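Local coordinates for KLLA0B12012p (Kluyveromyces lactis, PDB 6Y3P), which contributes the C-terminal, tubulin-tyrosine-ligase-like ATP-grasp part of Pby1, a direct partner of the mRNA decapping enzyme Dcp2, and probably binds ATP, at residues T13-E16 against T17-I20; Q57-M60 against D61-M64; I75-K78 against A79-K83; I373-R376 against P377-L381. All blocks are in the same frame, centred on the assembly; numbering follows the deposited sequence.

Contact 1 of 4, residues T13-E16 against T17-I20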
ATOM      1  N   THR A  13     -12.128   7.225  19.323  1.00 58.34           N
ATOM      2  CA  THR A  13     -12.858   8.386  18.768  1.00 60.06           C
ATOM      3  C   THR A  13     -13.489   8.120  17.394  1.00 68.52           C
ATOM      4  O   THR A  13     -14.103   9.013  16.799  1.00 71.03           O
ATOM      5  CB  THR A  13     -11.967   9.638  18.744  1.00 58.69           C
ATOM      6  OG1 THR A  13     -10.839   9.403  17.900  1.00 54.57           O
ATOM      7  CG2 THR A  13     -11.525  10.060  20.135  1.00 59.28           C
ATOM      8  N   ILE A  14     -13.355   6.897  16.905  1.00 64.78           N
ATOM      9  CA  ILE A  14     -13.917   6.488  15.640  1.00 64.41           C
ATOM     10  C   ILE A  14     -15.439   6.408  15.734  1.00 69.76           C
ATOM     11  O   ILE A  14     -15.966   5.886  16.725  1.00 69.55           O
ATOM     12  CB  ILE A  14     -13.216   5.196  15.162  1.00 66.72           C
ATOM     13  CG1 ILE A  14     -12.175   5.568  14.115  1.00 67.08           C
ATOM     14  CG2 ILE A  14     -14.169   4.098  14.656  1.00 67.27           C
ATOM     15  CD1 ILE A  14     -10.976   4.811  14.184  1.00 80.36           C
ATOM     16  N   PRO A  15     -16.159   6.981  14.735  1.00 66.78           N
ATOM     17  CA  PRO A  15     -17.623   6.897  14.746  1.00 67.23           C
ATOM     18  C   PRO A  15     -18.093   5.454  14.851  1.00 71.08           C
ATOM     19  O   PRO A  15     -17.534   4.559  14.206  1.00 69.73           O
ATOM     20  CB  PRO A  15     -18.013   7.513  13.399  1.00 68.75           C
ATOM     21  CG  PRO A  15     -16.879   8.419  13.068  1.00 72.33           C
ATOM     22  CD  PRO A  15     -15.679   7.669  13.519  1.00 67.23           C
ATOM     23  N   GLU A  16     -19.091   5.236  15.711  1.00 69.32           N
ATOM     24  CA  GLU A  16     -19.739   3.952  15.990  1.00 69.36           C
ATOM     25  C   GLU A  16     -20.364   3.342  14.729  1.00 72.10           C
ATOM     26  O   GLU A  16     -20.678   2.154  14.720  1.00 71.29           O
ATOM     27  CB  GLU A  16     -20.771   4.119  17.118  1.00 72.49           C
ATOM     28  CG  GLU A  16     -20.144   4.563  18.430  1.00 87.21           C
ATOM     29  CD  GLU A  16     -21.099   4.771  19.590  1.00116.38           C
ATOM     30  OE1 GLU A  16     -21.688   3.772  20.067  1.00118.56           O
ATOM     31  OE2 GLU A  16     -21.220   5.926  20.054  1.00106.44           O
ATOM     32  N   THR A  17     -20.488   4.147  13.652  1.00 68.31           N
ATOM     33  CA  THR A  17     -20.980   3.704  12.354  1.00 68.45           C
ATOM     34  C   THR A  17     -19.892   3.000  11.556  1.00 72.09           C
ATOM     35  O   THR A  17     -20.226   2.274  10.615  1.00 72.33           O
ATOM     36  CB  THR A  17     -21.581   4.852  11.532  1.00 78.75           C
ATOM     37  OG1 THR A  17     -20.804   6.042  11.676  1.00 80.38           O
ATOM     38  CG2 THR A  17     -23.036   5.098  11.865  1.00 79.63           C
ATOM     39  N   GLU A  18     -18.597   3.231  11.894  1.00 67.06           N
ATOM     40  CA  GLU A  18     -17.474   2.608  11.185  1.00 65.38           C
ATOM     41  C   GLU A  18     -17.384   1.098  11.407  1.00 68.36           C
ATOM     42  O   GLU A  18     -17.577   0.599  12.526  1.00 69.02           O
ATOM     43  CB  GLU A  18     -16.133   3.295  11.492  1.00 66.07           C
ATOM     44  CG  GLU A  18     -15.773   4.406  10.517  1.00 74.73           C
ATOM     45  CD  GLU A  18     -14.506   5.188  10.828  1.00 97.34           C
ATOM     46  OE1 GLU A  18     -13.471   4.569  11.183  1.00 68.04           O
ATOM     47  OE2 GLU A  18     -14.536   6.429  10.659  1.00 94.55           O
ATOM     48  N   TYR A  19     -17.093   0.384  10.313  1.00 62.70           N
ATOM     49  CA  TYR A  19     -16.953  -1.072  10.212  1.00 61.26           C
ATOM     50  C   TYR A  19     -16.070  -1.706  11.309  1.00 61.95           C
ATOM     51  O   TYR A  19     -16.425  -2.760  11.850  1.00 60.93           O
ATOM     52  CB  TYR A  19     -16.419  -1.427   8.797  1.00 61.55           C
ATOM     53  CG  TYR A  19     -16.433  -2.905   8.471  1.00 62.97           C
ATOM     54  CD1 TYR A  19     -17.618  -3.552   8.130  1.00 64.85           C
ATOM     55  CD2 TYR A  19     -15.258  -3.656   8.490  1.00 62.85           C
ATOM     56  CE1 TYR A  19     -17.640  -4.916   7.850  1.00 65.41           C
ATOM     57  CE2 TYR A  19     -15.268  -5.022   8.209  1.00 63.58           C
ATOM     58  CZ  TYR A  19     -16.461  -5.645   7.879  1.00 72.46           C
ATOM     59  OH  TYR A  19     -16.480  -6.986   7.592  1.00 74.33           O
ATOM     60  N   ILE A  20     -14.939  -1.048  11.643  1.00 56.26           N
ATOM     61  CA  ILE A  20     -13.936  -1.548  12.603  1.00 54.62           C
ATOM     62  C   ILE A  20     -14.242  -1.277  14.097  1.00 58.06           C
ATOM     63  O   ILE A  20     -13.500  -1.785  14.944  1.00 57.46           O
ATOM     64  CB  ILE A  20     -12.532  -1.016  12.206  1.00 56.16           C
ATOM     65  CG1 ILE A  20     -12.459   0.546  12.266  1.00 54.98           C
ATOM     66  CG2 ILE A  20     -12.172  -1.533  10.804  1.00 56.29           C
ATOM     67  CD1 ILE A  20     -11.052   1.144  12.219  1.00 51.39           C
TER
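Extended beyond CG, with chi2 at 176°, the chain of E18 reaches back to the side chains of I14 and P15, and its two carboxylate oxygens divide between them. OE1 of E18 lies 3.4 Å from CG1 of I14, with the CG2 branch of that isoleucine close by, the two side chains crossing at about a right angle. OE2 of E18 lies 3.3 Å from CD of P15 and also comes near D54, a like charge, which would probably raise the pKa of one of the two acids. Underneath is a type I beta turn from P15 to E18, in the loop from strand 8-12 to helix 21-31. Its closing bond runs from N of E18 to O of P15, 2.9 Å and fairly straight at 159°, the nitrogen well above the carbonyl plane. Proline stiffens the chain entering the turn by fixing its phi; it gives the acceptor, so its missing N-H costs nothing, and its CB rests 3.6 Å from OG1 of T17. I20 sets CG1 between its backbone N and carbonyl carbon (chi1 62°), and CD1 of I20 meets CD1 of I14 at 4.2 Å, where both isoleucines pack on Y52 of strand 48-52.

Contact 2 of 4, residues Q57-M60 against D61-M64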
ATOM      1  N   GLN A  57      -8.476  12.986  13.849  1.00 58.76           N
ATOM      2  CA  GLN A  57      -8.815  13.071  15.291  1.00 59.39           C
ATOM      3  C   GLN A  57      -7.550  12.931  16.171  1.00 64.80           C
ATOM      4  O   GLN A  57      -7.565  13.296  17.354  1.00 63.92           O
ATOM      5  CB  GLN A  57      -9.853  12.010  15.713  1.00 59.95           C
ATOM      6  CG  GLN A  57     -11.177  12.021  14.947  1.00 57.09           C
ATOM      7  CD  GLN A  57     -11.917  10.703  15.014  1.00 67.39           C
ATOM      8  OE1 GLN A  57     -11.346   9.625  15.234  1.00 68.06           O
ATOM      9  NE2 GLN A  57     -13.201  10.742  14.762  1.00 61.04           N
ATOM     10  N   LEU A  58      -6.466  12.387  15.607  1.00 62.55           N
ATOM     11  CA  LEU A  58      -5.250  12.195  16.407  1.00 62.95           C
ATOM     12  C   LEU A  58      -4.479  13.496  16.648  1.00 66.86           C
ATOM     13  O   LEU A  58      -4.622  14.449  15.874  1.00 66.69           O
ATOM     14  CB  LEU A  58      -4.354  11.100  15.816  1.00 61.51           C
ATOM     15  CG  LEU A  58      -5.004   9.745  15.555  1.00 64.79           C
ATOM     16  CD1 LEU A  58      -4.050   8.839  14.825  1.00 63.28           C
ATOM     17  CD2 LEU A  58      -5.473   9.079  16.842  1.00 66.18           C
ATOM     18  N   ASP A  59      -3.710  13.545  17.750  1.00 62.49           N
ATOM     19  CA  ASP A  59      -2.930  14.718  18.119  1.00 62.49           C
ATOM     20  C   ASP A  59      -1.452  14.447  17.915  1.00 67.83           C
ATOM     21  O   ASP A  59      -0.786  13.880  18.789  1.00 66.17           O
ATOM     22  CB  ASP A  59      -3.231  15.163  19.556  1.00 65.02           C
ATOM     23  CG  ASP A  59      -2.731  16.568  19.900  1.00 74.96           C
ATOM     24  OD1 ASP A  59      -2.035  17.189  19.048  1.00 74.08           O
ATOM     25  OD2 ASP A  59      -3.059  17.058  20.998  1.00 79.23           O
ATOM     26  N   MET A  60      -0.935  14.894  16.757  1.00 67.15           N
ATOM     27  CA  MET A  60       0.451  14.680  16.346  1.00 67.78           C
ATOM     28  C   MET A  60       1.460  15.430  17.218  1.00 74.10           C
ATOM     29  O   MET A  60       2.572  14.928  17.408  1.00 75.05           O
ATOM     30  CB  MET A  60       0.651  14.966  14.843  1.00 69.83           C
ATOM     31  CG  MET A  60      -0.191  14.066  13.923  1.00 72.38           C
ATOM     32  SD  MET A  60       0.232  12.314  14.046  1.00 76.23           S
ATOM     33  CE  MET A  60      -1.352  11.605  14.108  1.00 72.40           C
ATOM     34  N   ASP A  61       1.067  16.574  17.798  1.00 71.27           N
ATOM     35  CA  ASP A  61       1.935  17.341  18.703  1.00 71.83           C
ATOM     36  C   ASP A  61       2.114  16.626  20.053  1.00 72.21           C
ATOM     37  O   ASP A  61       3.211  16.635  20.604  1.00 71.74           O
ATOM     38  CB  ASP A  61       1.432  18.791  18.884  1.00 75.62           C
ATOM     39  CG  ASP A  61       1.453  19.607  17.597  1.00 94.99           C
ATOM     40  OD1 ASP A  61       0.366  19.852  17.033  1.00 98.75           O
ATOM     41  OD2 ASP A  61       2.563  19.980  17.142  1.00 99.14           O
ATOM     42  N   GLN A  62       1.043  15.995  20.570  1.00 67.11           N
ATOM     43  CA  GLN A  62       1.055  15.232  21.826  1.00 66.95           C
ATOM     44  C   GLN A  62       1.725  13.850  21.664  1.00 69.59           C
ATOM     45  O   GLN A  62       2.079  13.215  22.654  1.00 68.37           O
ATOM     46  CB  GLN A  62      -0.369  15.090  22.380  1.00 68.31           C
ATOM     47  CG  GLN A  62      -0.755  16.209  23.307  1.00 82.19           C
ATOM     48  CD  GLN A  62      -0.839  15.743  24.728  1.00106.11           C
ATOM     49  OE1 GLN A  62       0.168  15.473  25.381  1.00101.89           O
ATOM     50  NE2 GLN A  62      -2.049  15.688  25.255  1.00104.62           N
ATOM     51  N   LEU A  63       1.882  13.393  20.414  1.00 65.67           N
ATOM     52  CA  LEU A  63       2.514  12.120  20.085  1.00 65.50           C
ATOM     53  C   LEU A  63       4.030  12.289  20.070  1.00 72.70           C
ATOM     54  O   LEU A  63       4.759  11.379  20.478  1.00 71.35           O
ATOM     55  CB  LEU A  63       1.984  11.612  18.721  1.00 64.24           C
ATOM     56  CG  LEU A  63       2.506  10.286  18.162  1.00 67.62           C
ATOM     57  CD1 LEU A  63       2.077   9.091  19.022  1.00 66.67           C
ATOM     58  CD2 LEU A  63       2.006  10.090  16.754  1.00 69.94           C
ATOM     59  N   MET A  64       4.506  13.447  19.582  1.00 72.97           N
ATOM     60  CA  MET A  64       5.940  13.721  19.511  1.00 74.70           C
ATOM     61  C   MET A  64       6.497  14.370  20.776  1.00 77.94           C
ATOM     62  O   MET A  64       7.716  14.411  20.934  1.00 78.42           O
ATOM     63  CB  MET A  64       6.303  14.529  18.261  1.00 77.86           C
ATOM     64  CG  MET A  64       5.615  15.854  18.172  1.00 83.65           C
ATOM     65  SD  MET A  64       6.202  16.741  16.731  1.00 89.46           S
ATOM     66  CE  MET A  64       4.718  17.599  16.254  1.00 86.35           C
TER
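D59 turns its carboxylate over the first residues of helix 60-65, where D61 and Q62 meet it. CG stands anti to the backbone N (chi1 -165°), which swings the acid toward the start of the helix. At the root, CB of D59 lies 4.0 Å from CB of Q62; one atom on, CG of D59 is 3.7 Å from that same CB. The oxygens then part. OD1 accepts a weak bond from the backbone N-H of D61, OD1 to N 3.4 Å, the N-cap bond for which a short acid before a helix is well suited. OD2 of D59 lies instead 3.4 Å from CG of Q62, against the aliphatic part of the glutamine, whose amide is turned 80° from the carboxylate and whose OE1 takes a bond from N66. OD1 of D61 stands 4.1 Å from OD1 of D59, and these like charges probably offset part of what the weak capping bond gains. Main-chain bonds carry the turn onward. O of D59 receives weak bonds from N of Q62 and N of L63, and a better one joins N of M64 to O of M60 at 3.3 Å. M60 and L63 lie side by side, SD of M60 3.9 Å from CD2 of L63. The helix follows the loop after strand 48-52 and leads into strand 69-71; Y69 of that strand is packed by Q62 and L63, and its hydroxyl bonds to N of D59, while L63 also touches S325 of a loop.

Contact 3 of 4, residues I75-K78 against A79-K83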
ATOM      1  N   ILE A  75       4.096   9.802  12.402  1.00 55.51           N
ATOM      2  CA  ILE A  75       4.153  11.206  12.010  1.00 56.34           C
ATOM      3  C   ILE A  75       4.749  11.377  10.608  1.00 60.18           C
ATOM      4  O   ILE A  75       4.127  12.023   9.764  1.00 59.38           O
ATOM      5  CB  ILE A  75       4.867  12.037  13.100  1.00 60.89           C
ATOM      6  CG1 ILE A  75       3.962  12.152  14.345  1.00 62.31           C
ATOM      7  CG2 ILE A  75       5.237  13.437  12.586  1.00 62.98           C
ATOM      8  CD1 ILE A  75       4.589  12.787  15.570  1.00 68.98           C
ATOM      9  N   TYR A  76       5.943  10.799  10.365  1.00 56.95           N
ATOM     10  CA  TYR A  76       6.667  10.913   9.099  1.00 56.66           C
ATOM     11  C   TYR A  76       6.523   9.642   8.288  1.00 59.81           C
ATOM     12  O   TYR A  76       7.260   8.685   8.503  1.00 60.32           O
ATOM     13  CB  TYR A  76       8.160  11.250   9.338  1.00 58.60           C
ATOM     14  CG  TYR A  76       8.399  12.569  10.039  1.00 61.36           C
ATOM     15  CD1 TYR A  76       8.231  13.779   9.368  1.00 63.84           C
ATOM     16  CD2 TYR A  76       8.754  12.615  11.381  1.00 62.11           C
ATOM     17  CE1 TYR A  76       8.408  14.997  10.014  1.00 65.58           C
ATOM     18  CE2 TYR A  76       8.962  13.824  12.031  1.00 64.15           C
ATOM     19  CZ  TYR A  76       8.796  15.016  11.341  1.00 71.61           C
ATOM     20  OH  TYR A  76       9.010  16.219  11.971  1.00 67.92           O
ATOM     21  N   ARG A  77       5.572   9.613   7.366  1.00 55.68           N
ATOM     22  CA  ARG A  77       5.387   8.418   6.577  1.00 55.04           C
ATOM     23  C   ARG A  77       5.187   8.711   5.068  1.00 59.89           C
ATOM     24  O   ARG A  77       4.887   7.797   4.307  1.00 60.69           O
ATOM     25  CB  ARG A  77       4.270   7.549   7.192  1.00 55.48           C
ATOM     26  CG  ARG A  77       2.859   8.041   7.013  1.00 60.36           C
ATOM     27  CD  ARG A  77       2.256   8.667   8.255  1.00 58.65           C
ATOM     28  NE  ARG A  77       1.161   9.543   7.828  1.00 65.92           N
ATOM     29  CZ  ARG A  77      -0.123   9.205   7.825  1.00 82.17           C
ATOM     30  NH1 ARG A  77      -1.036  10.048   7.357  1.00 83.44           N
ATOM     31  NH2 ARG A  77      -0.507   8.030   8.304  1.00 63.02           N
ATOM     32  N   LYS A  78       5.416   9.963   4.645  1.00 56.62           N
ATOM     33  CA  LYS A  78       5.300  10.465   3.263  1.00 56.14           C
ATOM     34  C   LYS A  78       6.172   9.682   2.277  1.00 61.66           C
ATOM     35  O   LYS A  78       5.760   9.457   1.139  1.00 60.86           O
ATOM     36  CB  LYS A  78       5.632  11.973   3.232  1.00 57.74           C
ATOM     37  CG  LYS A  78       6.131  12.537   1.910  1.00 62.02           C
ATOM     38  CD  LYS A  78       5.944  14.031   1.859  1.00 65.82           C
ATOM     39  CE  LYS A  78       6.446  14.584   0.560  1.00 65.06           C
ATOM     40  NZ  LYS A  78       6.068  16.009   0.375  1.00 64.87           N
ATOM     41  N   ALA A  79       7.361   9.241   2.741  1.00 59.34           N
ATOM     42  CA  ALA A  79       8.340   8.443   1.996  1.00 57.83           C
ATOM     43  C   ALA A  79       7.778   7.076   1.547  1.00 61.32           C
ATOM     44  O   ALA A  79       8.370   6.457   0.668  1.00 62.11           O
ATOM     45  CB  ALA A  79       9.603   8.254   2.837  1.00 58.03           C
ATOM     46  N   ILE A  80       6.651   6.597   2.136  1.00 56.62           N
ATOM     47  CA  ILE A  80       6.054   5.322   1.716  1.00 55.73           C
ATOM     48  C   ILE A  80       4.592   5.490   1.272  1.00 58.05           C
ATOM     49  O   ILE A  80       4.187   4.814   0.338  1.00 57.13           O
ATOM     50  CB  ILE A  80       6.245   4.127   2.721  1.00 58.79           C
ATOM     51  CG1 ILE A  80       5.290   4.188   3.941  1.00 59.61           C
ATOM     52  CG2 ILE A  80       7.707   3.998   3.165  1.00 58.35           C
ATOM     53  CD1 ILE A  80       5.117   2.885   4.678  1.00 60.29           C
ATOM     54  N   ILE A  81       3.808   6.394   1.888  1.00 56.10           N
ATOM     55  CA  ILE A  81       2.390   6.553   1.494  1.00 55.26           C
ATOM     56  C   ILE A  81       2.218   7.447   0.251  1.00 60.19           C
ATOM     57  O   ILE A  81       1.143   7.442  -0.347  1.00 59.54           O
ATOM     58  CB  ILE A  81       1.438   6.957   2.654  1.00 57.65           C
ATOM     59  CG1 ILE A  81       1.856   8.295   3.328  1.00 59.16           C
ATOM     60  CG2 ILE A  81       1.309   5.810   3.659  1.00 54.26           C
ATOM     61  CD1 ILE A  81       0.733   9.032   4.107  1.00 61.96           C
ATOM     62  N   ARG A  82       3.277   8.145  -0.184  1.00 59.56           N
ATOM     63  CA  ARG A  82       3.202   8.946  -1.406  1.00 60.93           C
ATOM     64  C   ARG A  82       3.938   8.204  -2.506  1.00 64.54           C
ATOM     65  O   ARG A  82       5.147   8.012  -2.403  1.00 62.68           O
ATOM     66  CB  ARG A  82       3.757  10.369  -1.202  1.00 63.99           C
ATOM     67  CG  ARG A  82       2.899  11.249  -0.289  1.00 76.20           C
ATOM     68  CD  ARG A  82       1.801  12.000  -1.032  1.00 90.97           C
ATOM     69  NE  ARG A  82       2.330  12.940  -2.027  1.00103.91           N
ATOM     70  CZ  ARG A  82       2.731  14.183  -1.761  1.00122.41           C
ATOM     71  NH1 ARG A  82       2.680  14.655  -0.521  1.00107.96           N
ATOM     72  NH2 ARG A  82       3.190  14.958  -2.734  1.00112.19           N
ATOM     73  N   LYS A  83       3.203   7.767  -3.550  1.00 62.59           N
ATOM     74  CA  LYS A  83       3.733   6.978  -4.674  1.00 62.71           C
ATOM     75  C   LYS A  83       4.898   7.673  -5.421  1.00 68.51           C
ATOM     76  O   LYS A  83       5.765   6.966  -5.928  1.00 69.33           O
ATOM     77  CB  LYS A  83       2.598   6.521  -5.633  1.00 64.67           C
ATOM     78  CG  LYS A  83       2.969   5.508  -6.752  1.00 71.36           C
ATOM     79  CD  LYS A  83       3.982   4.398  -6.367  1.00 75.03           C
ATOM     80  CE  LYS A  83       4.696   3.756  -7.546  1.00 70.21           C
ATOM     81  NZ  LYS A  83       3.842   2.756  -8.266  1.00 63.25           N
TER
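CD1 of I81 rests over one face of the R77 guanidinium, 3.5 Å above its plane and displaced toward the rim. R77 holds CG between its backbone N and carbonyl carbon (chi1 74°) and bends at chi2, which lays the guanidinium beside I81. The charge is answered elsewhere: NH2 of R77 makes a salt bridge with E327, and Y55 adds a cation-pi contact. Arginine suits this buried place because its flat group offers a face to a methyl and still spends an N-H on an acid. With an alanine here, E327 would probably be left without its cationic mate and I81 without the surface under its methyl. The carbonyl of R77 is gripped twice. N of I80 reaches O of R77 at 3.0 Å from well above the carbonyl plane, whereas N of I81 approaches O of R77 within that plane, also at 3.0 Å and nearly straight (169°). N of R82 bonds to O of K78 at 3.1 Å, and O of A79 is taken by the hydroxyl of T89. NZ of K78 and NH1 of R82, both cationic, lie only 3.8 Å apart, though Y85 gives K78 a cation-pi partner. R77 and R82 thus stand at successive N-cap positions on the way from strand 69-71 into helix 83-95, in a domain of the tubulin-tyrosine-ligase family of the ATP-grasp clan.

Contact 4 of 4, residues I373-R376 against P377-L381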
ATOM      1  N   ILE A 373      -0.926  -8.093  20.277  1.00 51.71           N
ATOM      2  CA  ILE A 373       0.523  -8.136  20.008  1.00 50.02           C
ATOM      3  C   ILE A 373       1.190  -6.754  20.047  1.00 52.67           C
ATOM      4  O   ILE A 373       2.312  -6.622  20.548  1.00 52.39           O
ATOM      5  CB  ILE A 373       0.787  -8.902  18.664  1.00 52.05           C
ATOM      6  CG1 ILE A 373       0.343 -10.381  18.803  1.00 52.25           C
ATOM      7  CG2 ILE A 373       2.269  -8.789  18.186  1.00 51.93           C
ATOM      8  CD1 ILE A 373       0.126 -11.124  17.529  1.00 63.80           C
ATOM      9  N   CYS A 374       0.521  -5.743  19.499  1.00 48.79           N
ATOM     10  CA  CYS A 374       1.071  -4.387  19.415  1.00 48.01           C
ATOM     11  C   CYS A 374       0.597  -3.455  20.542  1.00 52.64           C
ATOM     12  O   CYS A 374       1.405  -2.683  21.080  1.00 51.75           O
ATOM     13  CB  CYS A 374       0.784  -3.791  18.037  1.00 47.29           C
ATOM     14  SG  CYS A 374       1.283  -4.843  16.641  1.00 50.02           S
ATOM     15  N   VAL A 375      -0.721  -3.504  20.873  1.00 48.62           N
ATOM     16  CA  VAL A 375      -1.310  -2.612  21.869  1.00 47.20           C
ATOM     17  C   VAL A 375      -0.960  -3.055  23.284  1.00 51.29           C
ATOM     18  O   VAL A 375      -0.595  -2.202  24.070  1.00 51.54           O
ATOM     19  CB  VAL A 375      -2.841  -2.388  21.651  1.00 49.40           C
ATOM     20  CG1 VAL A 375      -3.462  -1.504  22.753  1.00 49.45           C
ATOM     21  CG2 VAL A 375      -3.107  -1.797  20.268  1.00 47.46           C
ATOM     22  N   ARG A 376      -1.091  -4.350  23.628  1.00 48.91           N
ATOM     23  CA  ARG A 376      -0.781  -4.844  24.986  1.00 50.15           C
ATOM     24  C   ARG A 376       0.607  -4.366  25.502  1.00 54.96           C
ATOM     25  O   ARG A 376       0.642  -3.778  26.585  1.00 54.13           O
ATOM     26  CB  ARG A 376      -0.909  -6.384  25.075  1.00 50.18           C
ATOM     27  CG  ARG A 376      -2.309  -6.913  25.379  1.00 55.24           C
ATOM     28  CD  ARG A 376      -2.319  -8.441  25.412  1.00 56.20           C
ATOM     29  NE  ARG A 376      -1.392  -8.971  26.419  1.00 64.21           N
ATOM     30  CZ  ARG A 376      -1.720  -9.257  27.676  1.00 75.22           C
ATOM     31  NH1 ARG A 376      -2.968  -9.103  28.096  1.00 61.48           N
ATOM     32  NH2 ARG A 376      -0.805  -9.711  28.517  1.00 70.57           N
ATOM     33  N   PRO A 377       1.722  -4.492  24.710  1.00 52.90           N
ATOM     34  CA  PRO A 377       3.040  -4.035  25.190  1.00 53.60           C
ATOM     35  C   PRO A 377       3.202  -2.537  25.514  1.00 57.90           C
ATOM     36  O   PRO A 377       4.088  -2.189  26.296  1.00 56.48           O
ATOM     37  CB  PRO A 377       3.978  -4.459  24.058  1.00 54.89           C
ATOM     38  CG  PRO A 377       3.315  -5.593  23.439  1.00 58.23           C
ATOM     39  CD  PRO A 377       1.883  -5.186  23.416  1.00 53.78           C
ATOM     40  N   MET A 378       2.357  -1.658  24.960  1.00 56.09           N
ATOM     41  CA  MET A 378       2.479  -0.240  25.296  1.00 56.44           C
ATOM     42  C   MET A 378       1.793   0.054  26.636  1.00 64.70           C
ATOM     43  O   MET A 378       1.970   1.134  27.188  1.00 64.82           O
ATOM     44  CB  MET A 378       2.065   0.727  24.154  1.00 57.75           C
ATOM     45  CG  MET A 378       0.979   0.229  23.213  1.00 59.60           C
ATOM     46  SD  MET A 378       0.643   1.252  21.746  1.00 61.68           S
ATOM     47  CE  MET A 378       2.354   1.334  20.994  1.00 58.14           C
ATOM     48  N   PHE A 379       1.096  -0.952  27.197  1.00 64.41           N
ATOM     49  CA  PHE A 379       0.442  -0.890  28.503  1.00 66.10           C
ATOM     50  C   PHE A 379       1.217  -1.773  29.493  1.00 71.64           C
ATOM     51  O   PHE A 379       0.691  -2.135  30.546  1.00 73.01           O
ATOM     52  CB  PHE A 379      -1.019  -1.350  28.368  1.00 68.29           C
ATOM     53  CG  PHE A 379      -1.894  -0.305  27.729  1.00 70.27           C
ATOM     54  CD1 PHE A 379      -1.974  -0.191  26.350  1.00 72.54           C
ATOM     55  CD2 PHE A 379      -2.633   0.574  28.505  1.00 74.29           C
ATOM     56  CE1 PHE A 379      -2.759   0.798  25.766  1.00 73.61           C
ATOM     57  CE2 PHE A 379      -3.405   1.578  27.917  1.00 76.72           C
ATOM     58  CZ  PHE A 379      -3.467   1.677  26.554  1.00 73.63           C
ATOM     59  N   ASN A 380       2.473  -2.121  29.128  1.00 67.35           N
ATOM     60  CA  ASN A 380       3.418  -2.963  29.868  1.00 68.06           C
ATOM     61  C   ASN A 380       2.911  -4.423  30.073  1.00 72.69           C
ATOM     62  O   ASN A 380       3.414  -5.147  30.941  1.00 73.57           O
ATOM     63  CB  ASN A 380       3.863  -2.303  31.196  1.00 67.50           C
ATOM     64  CG  ASN A 380       5.113  -2.914  31.805  1.00 95.28           C
ATOM     65  OD1 ASN A 380       6.086  -3.240  31.108  1.00 84.79           O
ATOM     66  ND2 ASN A 380       5.097  -3.124  33.121  1.00 91.16           N
ATOM     67  N   LEU A 381       1.963  -4.863  29.224  1.00 68.32           N
ATOM     68  CA  LEU A 381       1.407  -6.221  29.226  1.00 67.58           C
ATOM     69  C   LEU A 381       2.137  -7.080  28.176  1.00 72.75           C
ATOM     70  O   LEU A 381       2.368  -6.594  27.069  1.00 70.14           O
ATOM     71  CB  LEU A 381      -0.108  -6.206  28.953  1.00 67.03           C
ATOM     72  CG  LEU A 381      -0.955  -5.342  29.897  1.00 72.44           C
ATOM     73  CD1 LEU A 381      -2.387  -5.191  29.391  1.00 71.46           C
ATOM     74  CD2 LEU A 381      -0.952  -5.908  31.307  1.00 76.98           C
TER
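R376 spreads its guanidinium so that CB of L381 lies over one face, 3.6 Å above the plane and toward its rim, the side chains crossing at about a right angle. The chain bends at chi3 (59°), and the polar end finds backbone acceptors, NE bonding to O of P382 and NH1 to O of H31. A methionine in its place would probably leave the carbonyls of P382 and H31 without these donors and L381 without the flat face it lies on. The R376 carbonyl is held from opposite faces of its plane: N of F379 lies 2.9 Å and N of L381 3.1 Å from O of R376. Asparagine N380 tolerates the left-handed region (phi 62°), and with a weak bond from its N to O of P377 this is the pattern of a Schellman motif, L381 packing on the R376 guanidinium where an apolar pair is usual. P377, with no N-H to give, sets CG 3.2 Å from O of I373. O of V375 accepts from N of M378 at 3.1 Å and lies at the edge of the F379 ring, in its plane, 3.3 Å from CD1 of F379. CG1 of V375 runs alongside, 3.9 Å from CE1 of F379, and both residues press on F50 of strand 48-52; F379 also reaches A8 and I10 of strand 8-12, which ties this helical end, residues 373-381, to the parallel sheet.

Overall arrangement
All four contacts are local turns. Contact 2 is a surface contact, while contacts 1, 3 and 4 are partly buried. Contacts 1 and 2 join where OG1 of T13 and OE1 of Q57 are probably hydrogen-bonded; contacts 2 and 3 meet through I75, packed on M60, L63 and M64. Contact 4 touches none of the others, its nearest atoms about 8 Å from contact 2, yet like contact 1 it packs on strand 48-52. Chemistry follows place: acids dominate the turn of contact 1 and the helix start of contact 2, while arginines do so in contacts 3 and 4, one buried against an acid, the other satisfied by backbone carbonyls.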